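Local atomic coordinates of uncharacterized protein (Bombyx mori, PDB entry 5AZ1), a protein that is uncharacterised but probably reduces carbonyl compounds with NADPH, as aldo/keto reductases do. Residues Y22-G27 against H73-E78; T103-H108 against N132-H137. All coordinates share one frame; numbering follows the deposited sequence.

Interaction 1: residues Y22-G27 against H73-E78. With NDP (NADPH dihydro-nicotinamide-adenine-dinucleotide phosphate), chain J.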
loop_
_atom_site.group_PDB
_atom_site.type_symbol
_atom_site.label_atom_id
_atom_site.label_comp_id
_atom_site.label_asym_id
_atom_site.label_seq_id
_atom_site.Cartn_x
_atom_site.Cartn_y
_atom_site.Cartn_z
ATOM N N TYR A 22 -0.410 5.620 -6.589
ATOM C CA TYR A 22 -1.839 5.869 -6.692
ATOM C C TYR A 22 -2.629 4.691 -6.156
ATOM O O TYR A 22 -2.690 3.628 -6.781
ATOM C CB TYR A 22 -2.165 6.140 -8.197
ATOM C CG TYR A 22 -3.575 6.557 -8.486
ATOM C CD1 TYR A 22 -4.596 5.607 -8.597
ATOM C CD2 TYR A 22 -3.893 7.868 -8.645
ATOM C CE1 TYR A 22 -5.902 5.985 -8.871
ATOM C CE2 TYR A 22 -5.217 8.271 -8.860
ATOM C CZ TYR A 22 -6.201 7.327 -8.990
ATOM O OH TYR A 22 -7.485 7.724 -9.184
ATOM N N GLY A 23 -3.279 4.861 -5.022
ATOM C CA GLY A 23 -4.093 3.802 -4.449
ATOM C C GLY A 23 -5.443 3.547 -5.129
ATOM O O GLY A 23 -6.022 4.461 -5.684
ATOM N N THR A 24 -5.927 2.303 -5.099
ATOM C CA THR A 24 -7.077 1.926 -5.870
ATOM C C THR A 24 -8.148 1.194 -5.089
ATOM O O THR A 24 -9.070 0.637 -5.701
ATOM C CB THR A 24 -6.668 1.134 -7.137
ATOM O OG1 THR A 24 -6.126 -0.145 -6.811
ATOM C CG2 THR A 24 -5.679 1.904 -7.964
ATOM N N TRP A 25 -8.056 1.201 -3.760
ATOM C CA TRP A 25 -9.090 0.566 -2.938
ATOM C C TRP A 25 -10.222 1.556 -2.626
ATOM O O TRP A 25 -9.977 2.657 -2.194
ATOM C CB TRP A 25 -8.488 0.092 -1.671
ATOM C CG TRP A 25 -9.425 -0.373 -0.678
ATOM C CD1 TRP A 25 -9.515 0.068 0.602
ATOM C CD2 TRP A 25 -10.402 -1.390 -0.823
ATOM N NE1 TRP A 25 -10.477 -0.609 1.263
ATOM C CE2 TRP A 25 -11.049 -1.513 0.411
ATOM C CE3 TRP A 25 -10.829 -2.182 -1.891
ATOM C CZ2 TRP A 25 -12.090 -2.426 0.634
ATOM C CZ3 TRP A 25 -11.871 -3.083 -1.680
ATOM C CH2 TRP A 25 -12.489 -3.207 -0.416
ATOM N N LEU A 26 -11.455 1.171 -2.900
ATOM C CA LEU A 26 -12.610 2.084 -2.742
ATOM C C LEU A 26 -13.393 1.929 -1.444
ATOM O O LEU A 26 -14.138 2.825 -1.064
ATOM C CB LEU A 26 -13.540 1.981 -3.945
ATOM C CG LEU A 26 -12.887 2.563 -5.187
ATOM C CD1 LEU A 26 -13.776 2.439 -6.397
ATOM C CD2 LEU A 26 -12.442 3.992 -5.034
ATOM N N GLY A 27 -13.233 0.814 -0.762
ATOM C CA GLY A 27 -13.690 0.711 0.606
ATOM C C GLY A 27 -14.862 -0.236 0.770
ATOM O O GLY A 27 -15.613 -0.529 -0.172
ATOM N N HIS A 73 -6.004 -8.051 -6.213
ATOM C CA HIS A 73 -7.150 -8.893 -6.468
ATOM C C HIS A 73 -8.377 -8.461 -5.655
ATOM O O HIS A 73 -9.452 -8.175 -6.209
ATOM C CB HIS A 73 -6.798 -10.317 -6.185
ATOM C CG HIS A 73 -7.909 -11.252 -6.435
ATOM N ND1 HIS A 73 -7.924 -12.529 -5.918
ATOM C CD2 HIS A 73 -9.072 -11.103 -7.124
ATOM C CE1 HIS A 73 -9.039 -13.132 -6.290
ATOM N NE2 HIS A 73 -9.778 -12.266 -6.972
ATOM N N PHE A 74 -8.167 -8.288 -4.354
ATOM C CA PHE A 74 -9.236 -7.926 -3.465
ATOM C C PHE A 74 -9.889 -6.615 -3.822
ATOM O O PHE A 74 -10.959 -6.355 -3.362
ATOM C CB PHE A 74 -8.698 -7.854 -2.027
ATOM C CG PHE A 74 -9.754 -7.571 -0.997
ATOM C CD1 PHE A 74 -10.682 -8.550 -0.666
ATOM C CD2 PHE A 74 -9.816 -6.320 -0.331
ATOM C CE1 PHE A 74 -11.668 -8.308 0.306
ATOM C CE2 PHE A 74 -10.805 -6.078 0.643
ATOM C CZ PHE A 74 -11.735 -7.078 0.954
ATOM N N TYR A 75 -9.262 -5.743 -4.599
ATOM C CA TYR A 75 -9.877 -4.436 -4.813
ATOM C C TYR A 75 -10.916 -4.397 -5.930
ATOM O O TYR A 75 -11.504 -3.345 -6.166
ATOM C CB TYR A 75 -8.825 -3.355 -5.013
ATOM C CG TYR A 75 -7.778 -3.193 -3.887
ATOM C CD1 TYR A 75 -7.956 -3.723 -2.609
ATOM C CD2 TYR A 75 -6.627 -2.442 -4.120
ATOM C CE1 TYR A 75 -7.014 -3.542 -1.608
ATOM C CE2 TYR A 75 -5.659 -2.285 -3.151
ATOM C CZ TYR A 75 -5.826 -2.859 -1.901
ATOM O OH TYR A 75 -4.834 -2.673 -0.968
ATOM N N ARG A 76 -11.110 -5.512 -6.622
ATOM C CA ARG A 76 -12.161 -5.675 -7.594
ATOM C C ARG A 76 -11.936 -4.974 -8.904
ATOM O O ARG A 76 -12.537 -5.362 -9.842
ATOM C CB ARG A 76 -13.533 -5.217 -7.079
ATOM C CG ARG A 76 -14.275 -6.214 -6.213
ATOM C CD ARG A 76 -13.861 -6.148 -4.781
ATOM N NE ARG A 76 -14.902 -6.651 -3.885
ATOM C CZ ARG A 76 -14.698 -7.026 -2.615
ATOM N NH1 ARG A 76 -13.478 -6.987 -2.050
ATOM N NH2 ARG A 76 -15.727 -7.461 -1.890
ATOM N N VAL A 77 -11.068 -3.978 -8.984
ATOM C CA VAL A 77 -10.999 -3.095 -10.127
ATOM C C VAL A 77 -9.802 -3.350 -11.066
ATOM O O VAL A 77 -9.464 -2.476 -11.891
ATOM C CB VAL A 77 -11.002 -1.597 -9.664
ATOM C CG1 VAL A 77 -12.345 -1.281 -8.967
ATOM C CG2 VAL A 77 -9.846 -1.269 -8.692
ATOM N N GLU A 78 -9.154 -4.513 -10.986
ATOM C CA GLU A 78 -7.965 -4.770 -11.873
ATOM C C GLU A 78 -8.332 -4.643 -13.347
ATOM O O GLU A 78 -7.581 -3.960 -14.161
ATOM C CB GLU A 78 -7.339 -6.147 -11.589
ATOM C CG GLU A 78 -6.652 -6.221 -10.223
ATOM C CD GLU A 78 -6.313 -7.633 -9.795
ATOM O OE1 GLU A 78 -7.209 -8.515 -9.868
ATOM O OE2 GLU A 78 -5.121 -7.897 -9.424
HETATM P PA NDP J . -5.708 7.232 2.603
HETATM O O1A NDP J . -4.937 7.552 3.887
HETATM O O2A NDP J . -5.064 7.301 1.261
HETATM O O5B NDP J . -6.900 8.357 2.572
HETATM C C5B NDP J . -8.020 8.255 1.709
HETATM C C4B NDP J . -8.926 9.467 1.897
HETATM O O4B NDP J . -8.181 10.696 1.865
HETATM C C3B NDP J . -10.007 9.552 0.798
HETATM O O3B NDP J . -11.292 9.530 1.404
HETATM C C2B NDP J . -9.687 10.842 0.036
HETATM O O2B NDP J . -10.819 11.548 -0.480
HETATM C C1B NDP J . -8.879 11.645 1.040
HETATM N N9A NDP J . -7.816 12.459 0.463
HETATM C C8A NDP J . -6.830 12.038 -0.360
HETATM N N7A NDP J . -5.989 13.043 -0.660
HETATM C C5A NDP J . -6.425 14.117 0.025
HETATM C C6A NDP J . -5.977 15.504 0.144
HETATM N N6A NDP J . -4.857 15.865 -0.551
HETATM N N1A NDP J . -6.730 16.333 0.946
HETATM C C2A NDP J . -7.840 15.919 1.613
HETATM N N3A NDP J . -8.299 14.654 1.555
HETATM C C4A NDP J . -7.632 13.738 0.782
HETATM O O3 NDP J . -6.544 5.891 2.865
HETATM P PN NDP J . -6.412 4.496 2.095
HETATM O O1N NDP J . -6.349 3.463 3.178
HETATM O O2N NDP J . -7.473 4.395 1.007
HETATM O O5D NDP J . -5.005 4.706 1.288
HETATM C C5D NDP J . -4.201 3.640 0.982
HETATM C C4D NDP J . -4.265 2.890 -0.334
HETATM O O4D NDP J . -3.303 1.869 0.035
HETATM C C3D NDP J . -5.450 2.067 -0.843
HETATM O O3D NDP J . -6.069 2.685 -1.946
HETATM C C2D NDP J . -4.769 0.779 -1.297
HETATM O O2D NDP J . -4.127 1.010 -2.573
HETATM C C1D NDP J . -3.757 0.541 -0.164
HETATM N N1N NDP J . -4.200 -0.180 1.121
HETATM C C2N NDP J . -3.565 -1.356 1.406
HETATM C C3N NDP J . -3.859 -2.170 2.516
HETATM C C7N NDP J . -3.086 -3.454 2.750
HETATM O O7N NDP J . -3.581 -4.243 3.563
HETATM N N7N NDP J . -1.915 -3.732 2.082
HETATM C C4N NDP J . -4.989 -1.778 3.467
HETATM C C5N NDP J . -5.596 -0.483 3.104
HETATM C C6N NDP J . -5.183 0.238 1.986
HETATM P P2B NDP J . -11.367 11.390 -2.004
HETATM O O1X NDP J . -11.111 9.950 -2.493
HETATM O O2X NDP J . -12.849 11.528 -1.772
HETATM O O3X NDP J . -10.548 12.444 -2.698
HETATM O O HOH W 1 -11.314 -0.733 -5.163
#
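W25 of the 22-27 segment lies across Y75 and reaches F74, both in the 3-10 turn 73-75. Its CB sits squarely over the middle of the Y75 ring, 3.7 Å from the centroid, a CH-pi contact, and also touches the ribose of NADPH. With CG anti to the backbone N (chi1 171°), the indole runs out past the tyrosine, and CE3 comes within 3.3 Å of Y75 CD1. Farther along, CZ3 passes F74 O, and the far corner CH2 reaches F74 CE2 at 3.5 Å. The six-membered ring and F74 are inclined by 33°, and the backbone N of G27 lies over an indole face. R76 bonds back to F74 O through NH1 (2.9 Å), the acceptor lying in the guanidinium plane. No direct hydrogen bond crosses the contact, but a water donates to T24 O and Y75 O and accepts from L26 N. W25 N also donates to ribose O3D of NADPH (3.1 Å), tying the loop to the cofactor. The Y75 hydroxyl, facing the nicotinamide, is hydrogen-bonded to K104, and T24 OG1 pairs with T71. This aromatic cluster of W25, F74 and Y75 lies beside the cofactor at the C-terminal end of the barrel strands, and Y75 probably corresponds to the tyrosine of the Asp-Tyr-Lys-His tetrad of aldo/keto reductases.

Interaction 2: residues T103-H108 against N132-H137. With NDP (NADPH dihydro-nicotinamide-adenine-dinucleotide phosphate), chain J.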
loop_
_atom_site.group_PDB
_atom_site.type_symbol
_atom_site.label_atom_id
_atom_site.label_comp_id
_atom_site.label_asym_id
_atom_site.label_seq_id
_atom_site.Cartn_x
_atom_site.Cartn_y
_atom_site.Cartn_z
ATOM N N THR A 103 0.260 -5.666 -7.639
ATOM C CA THR A 103 -0.956 -6.303 -7.201
ATOM C C THR A 103 -0.628 -7.269 -6.029
ATOM O O THR A 103 0.478 -7.279 -5.526
ATOM C CB THR A 103 -1.708 -6.982 -8.354
ATOM O OG1 THR A 103 -2.979 -7.447 -7.896
ATOM C CG2 THR A 103 -0.977 -8.150 -8.891
ATOM N N LYS A 104 -1.622 -8.009 -5.562
ATOM C CA LYS A 104 -1.537 -8.695 -4.304
ATOM C C LYS A 104 -2.415 -9.925 -4.280
ATOM O O LYS A 104 -3.462 -9.957 -4.942
ATOM C CB LYS A 104 -1.922 -7.766 -3.128
ATOM C CG LYS A 104 -1.281 -6.392 -3.146
ATOM C CD LYS A 104 -1.860 -5.608 -1.965
ATOM C CE LYS A 104 -1.288 -4.238 -1.816
ATOM N NZ LYS A 104 -2.128 -3.094 -2.147
ATOM N N VAL A 105 -1.943 -10.933 -3.553
ATOM C CA VAL A 105 -2.557 -12.244 -3.472
ATOM C C VAL A 105 -3.220 -12.300 -2.096
ATOM O O VAL A 105 -2.550 -12.071 -1.050
ATOM C CB VAL A 105 -1.474 -13.313 -3.536
ATOM C CG1 VAL A 105 -2.026 -14.736 -3.259
ATOM C CG2 VAL A 105 -0.776 -13.248 -4.868
ATOM N N TRP A 106 -4.490 -12.681 -2.070
ATOM C CA TRP A 106 -5.274 -12.707 -0.875
ATOM C C TRP A 106 -5.137 -14.007 -0.089
ATOM O O TRP A 106 -4.416 -14.968 -0.485
ATOM C CB TRP A 106 -6.724 -12.377 -1.284
ATOM C CG TRP A 106 -7.713 -11.965 -0.209
ATOM C CD1 TRP A 106 -8.794 -12.694 0.200
ATOM C CD2 TRP A 106 -7.785 -10.733 0.492
ATOM N NE1 TRP A 106 -9.515 -12.009 1.125
ATOM C CE2 TRP A 106 -8.932 -10.797 1.328
ATOM C CE3 TRP A 106 -7.004 -9.589 0.510
ATOM C CZ2 TRP A 106 -9.305 -9.756 2.169
ATOM C CZ3 TRP A 106 -7.359 -8.545 1.325
ATOM C CH2 TRP A 106 -8.496 -8.626 2.164
ATOM N N GLN A 107 -5.869 -14.065 1.039
ATOM C CA GLN A 107 -5.655 -15.088 2.104
ATOM C C GLN A 107 -6.074 -16.462 1.758
ATOM O O GLN A 107 -5.575 -17.427 2.359
ATOM C CB GLN A 107 -6.380 -14.654 3.394
ATOM C CG GLN A 107 -5.704 -13.506 4.107
ATOM C CD GLN A 107 -5.817 -12.150 3.446
ATOM O OE1 GLN A 107 -4.946 -11.747 2.664
ATOM N NE2 GLN A 107 -6.818 -11.399 3.815
ATOM N N HIS A 108 -6.883 -16.613 0.693
ATOM C CA HIS A 108 -7.228 -17.983 0.275
ATOM C C HIS A 108 -6.358 -18.590 -0.740
ATOM O O HIS A 108 -6.525 -19.793 -1.101
ATOM C CB HIS A 108 -8.671 -18.123 -0.078
ATOM C CG HIS A 108 -9.130 -17.272 -1.200
ATOM N ND1 HIS A 108 -9.181 -15.911 -1.122
ATOM C CD2 HIS A 108 -9.671 -17.598 -2.389
ATOM C CE1 HIS A 108 -9.716 -15.423 -2.222
ATOM N NE2 HIS A 108 -10.046 -16.431 -2.994
ATOM N N ASN A 132 5.216 -5.262 -11.763
ATOM C CA ASN A 132 6.504 -4.829 -11.221
ATOM C C ASN A 132 6.704 -5.393 -9.814
ATOM O O ASN A 132 7.827 -5.599 -9.390
ATOM C CB ASN A 132 6.542 -3.315 -11.180
ATOM C CG ASN A 132 6.429 -2.753 -12.584
ATOM O OD1 ASN A 132 5.322 -2.592 -13.136
ATOM N ND2 ASN A 132 7.595 -2.586 -13.217
ATOM N N LEU A 133 5.611 -5.613 -9.122
ATOM C CA LEU A 133 5.655 -6.051 -7.733
ATOM C C LEU A 133 4.386 -6.838 -7.418
ATOM O O LEU A 133 3.291 -6.417 -7.772
ATOM C CB LEU A 133 5.750 -4.813 -6.837
ATOM C CG LEU A 133 5.696 -5.067 -5.337
ATOM C CD1 LEU A 133 6.834 -5.977 -4.878
ATOM C CD2 LEU A 133 5.808 -3.741 -4.586
ATOM N N VAL A 134 4.519 -7.975 -6.751
ATOM C CA VAL A 134 3.360 -8.675 -6.204
ATOM C C VAL A 134 3.610 -8.964 -4.706
ATOM O O VAL A 134 4.680 -9.394 -4.332
ATOM C CB VAL A 134 3.054 -9.951 -6.973
ATOM C CG1 VAL A 134 4.175 -10.965 -6.864
ATOM C CG2 VAL A 134 1.740 -10.587 -6.508
ATOM N N LEU A 135 2.604 -8.684 -3.893
ATOM C CA LEU A 135 2.651 -8.829 -2.440
ATOM C C LEU A 135 1.754 -9.951 -1.881
ATOM O O LEU A 135 0.644 -10.209 -2.380
ATOM C CB LEU A 135 2.178 -7.533 -1.808
ATOM C CG LEU A 135 2.898 -6.248 -2.218
ATOM C CD1 LEU A 135 2.363 -5.044 -1.466
ATOM C CD2 LEU A 135 4.393 -6.334 -2.004
ATOM N N MET A 136 2.248 -10.560 -0.827
ATOM C CA MET A 136 1.435 -11.324 0.085
ATOM C C MET A 136 0.616 -10.361 0.916
ATOM O O MET A 136 1.138 -9.657 1.797
ATOM C CB MET A 136 2.285 -12.223 0.940
ATOM C CG MET A 136 1.425 -13.283 1.662
ATOM S SD MET A 136 2.338 -14.302 2.858
ATOM C CE MET A 136 3.903 -14.753 2.123
ATOM N N HIS A 137 -0.676 -10.280 0.590
ATOM C CA HIS A 137 -1.554 -9.220 1.100
ATOM C C HIS A 137 -1.615 -9.221 2.627
ATOM O O HIS A 137 -1.522 -8.165 3.246
ATOM C CB HIS A 137 -2.959 -9.327 0.489
ATOM C CG HIS A 137 -3.686 -8.026 0.407
ATOM N ND1 HIS A 137 -4.489 -7.692 -0.665
ATOM C CD2 HIS A 137 -3.711 -6.956 1.242
ATOM C CE1 HIS A 137 -4.946 -6.456 -0.504
ATOM N NE2 HIS A 137 -4.509 -5.997 0.656
HETATM P PA NDP J . -5.708 7.232 2.603
HETATM O O1A NDP J . -4.937 7.552 3.887
HETATM O O2A NDP J . -5.064 7.301 1.261
HETATM O O5B NDP J . -6.900 8.357 2.572
HETATM C C5B NDP J . -8.020 8.255 1.709
HETATM C C4B NDP J . -8.926 9.467 1.897
HETATM O O4B NDP J . -8.181 10.696 1.865
HETATM C C3B NDP J . -10.007 9.552 0.798
HETATM O O3B NDP J . -11.292 9.530 1.404
HETATM C C2B NDP J . -9.687 10.842 0.036
HETATM O O2B NDP J . -10.819 11.548 -0.480
HETATM C C1B NDP J . -8.879 11.645 1.040
HETATM N N9A NDP J . -7.816 12.459 0.463
HETATM C C8A NDP J . -6.830 12.038 -0.360
HETATM N N7A NDP J . -5.989 13.043 -0.660
HETATM C C5A NDP J . -6.425 14.117 0.025
HETATM C C6A NDP J . -5.977 15.504 0.144
HETATM N N6A NDP J . -4.857 15.865 -0.551
HETATM N N1A NDP J . -6.730 16.333 0.946
HETATM C C2A NDP J . -7.840 15.919 1.613
HETATM N N3A NDP J . -8.299 14.654 1.555
HETATM C C4A NDP J . -7.632 13.738 0.782
HETATM O O3 NDP J . -6.544 5.891 2.865
HETATM P PN NDP J . -6.412 4.496 2.095
HETATM O O1N NDP J . -6.349 3.463 3.178
HETATM O O2N NDP J . -7.473 4.395 1.007
HETATM O O5D NDP J . -5.005 4.706 1.288
HETATM C C5D NDP J . -4.201 3.640 0.982
HETATM C C4D NDP J . -4.265 2.890 -0.334
HETATM O O4D NDP J . -3.303 1.869 0.035
HETATM C C3D NDP J . -5.450 2.067 -0.843
HETATM O O3D NDP J . -6.069 2.685 -1.946
HETATM C C2D NDP J . -4.769 0.779 -1.297
HETATM O O2D NDP J . -4.127 1.010 -2.573
HETATM C C1D NDP J . -3.757 0.541 -0.164
HETATM N N1N NDP J . -4.200 -0.180 1.121
HETATM C C2N NDP J . -3.565 -1.356 1.406
HETATM C C3N NDP J . -3.859 -2.170 2.516
HETATM C C7N NDP J . -3.086 -3.454 2.750
HETATM O O7N NDP J . -3.581 -4.243 3.563
HETATM N N7N NDP J . -1.915 -3.732 2.082
HETATM C C4N NDP J . -4.989 -1.778 3.467
HETATM C C5N NDP J . -5.596 -0.483 3.104
HETATM C C6N NDP J . -5.183 0.238 1.986
HETATM P P2B NDP J . -11.367 11.390 -2.004
HETATM O O1X NDP J . -11.111 9.950 -2.493
HETATM O O2X NDP J . -12.849 11.528 -1.772
HETATM O O3X NDP J . -10.548 12.444 -2.698
HETATM O O HOH W 2 -5.717 -9.193 -2.777
#
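The H137 imidazole is held between W106 and K104, which approach its two opposite faces. W106 meets it edge-to-face, planes 88° apart, with CE3 3.4 Å from H137 ND1. On the other face, K104 CD stands 3.5 Å from the centroid of the H137 ring, a CH-pi contact close to the normal. The ring edge is polar: a water lies 2.9 Å from H137 ND1 in the ring plane and bonds weakly to K104 O, while H137 NE2 is 3.5 Å from the nicotinamide carbonyl O7N. K104 leaves the strand with CG beside the backbone N (chi1 -47°), a choice that carries its chain over the imidazole and alongside L135, CE 3.8 Å from L135 CD1. K104 NZ makes a salt bridge with D70 OD2. With an alanine in place of the histidine, the gap between W106 and K104 would probably let both side chains shift, and the water would be likely to lose its hold. The backbones pair in parallel: V105 N donates to L135 O at 2.9 Å, and H137 N to V105 O at 3.1 Å. On the face of the sheet away from K104 and L135, V105 CG2 touches V134 CG2 (4.0 Å). Strands 100-105 and 133-136 form neighbouring barrel staves joined by helix 112-126, which packs on T103, V105 and V134; helix 153-165 covers V105 and M136, and strand 172-175 continues the sheet beyond 133-136.

Both contacts lie within the same barrel and border NADPH, their centres about 12 Å apart. Every touching residue of interaction 2 is buried, whereas in interaction 1 W25 remains partly exposed. Interaction 2 is built on the parallel sheet, with backbone hydrogen bonds between adjacent strands and an imidazole clasped by side chains at their C-terminal ends. Interaction 1 joins two loops above the strand ends through aromatic surfaces and a bridging water, with no direct hydrogen bond. They meet at the site: Y75 OH bonds to K104 NZ, E78 OE2 to T103 OG1, and F74 stacks on W106. Y75, K104 and H137, with D70, probably correspond to the family's catalytic tetrad.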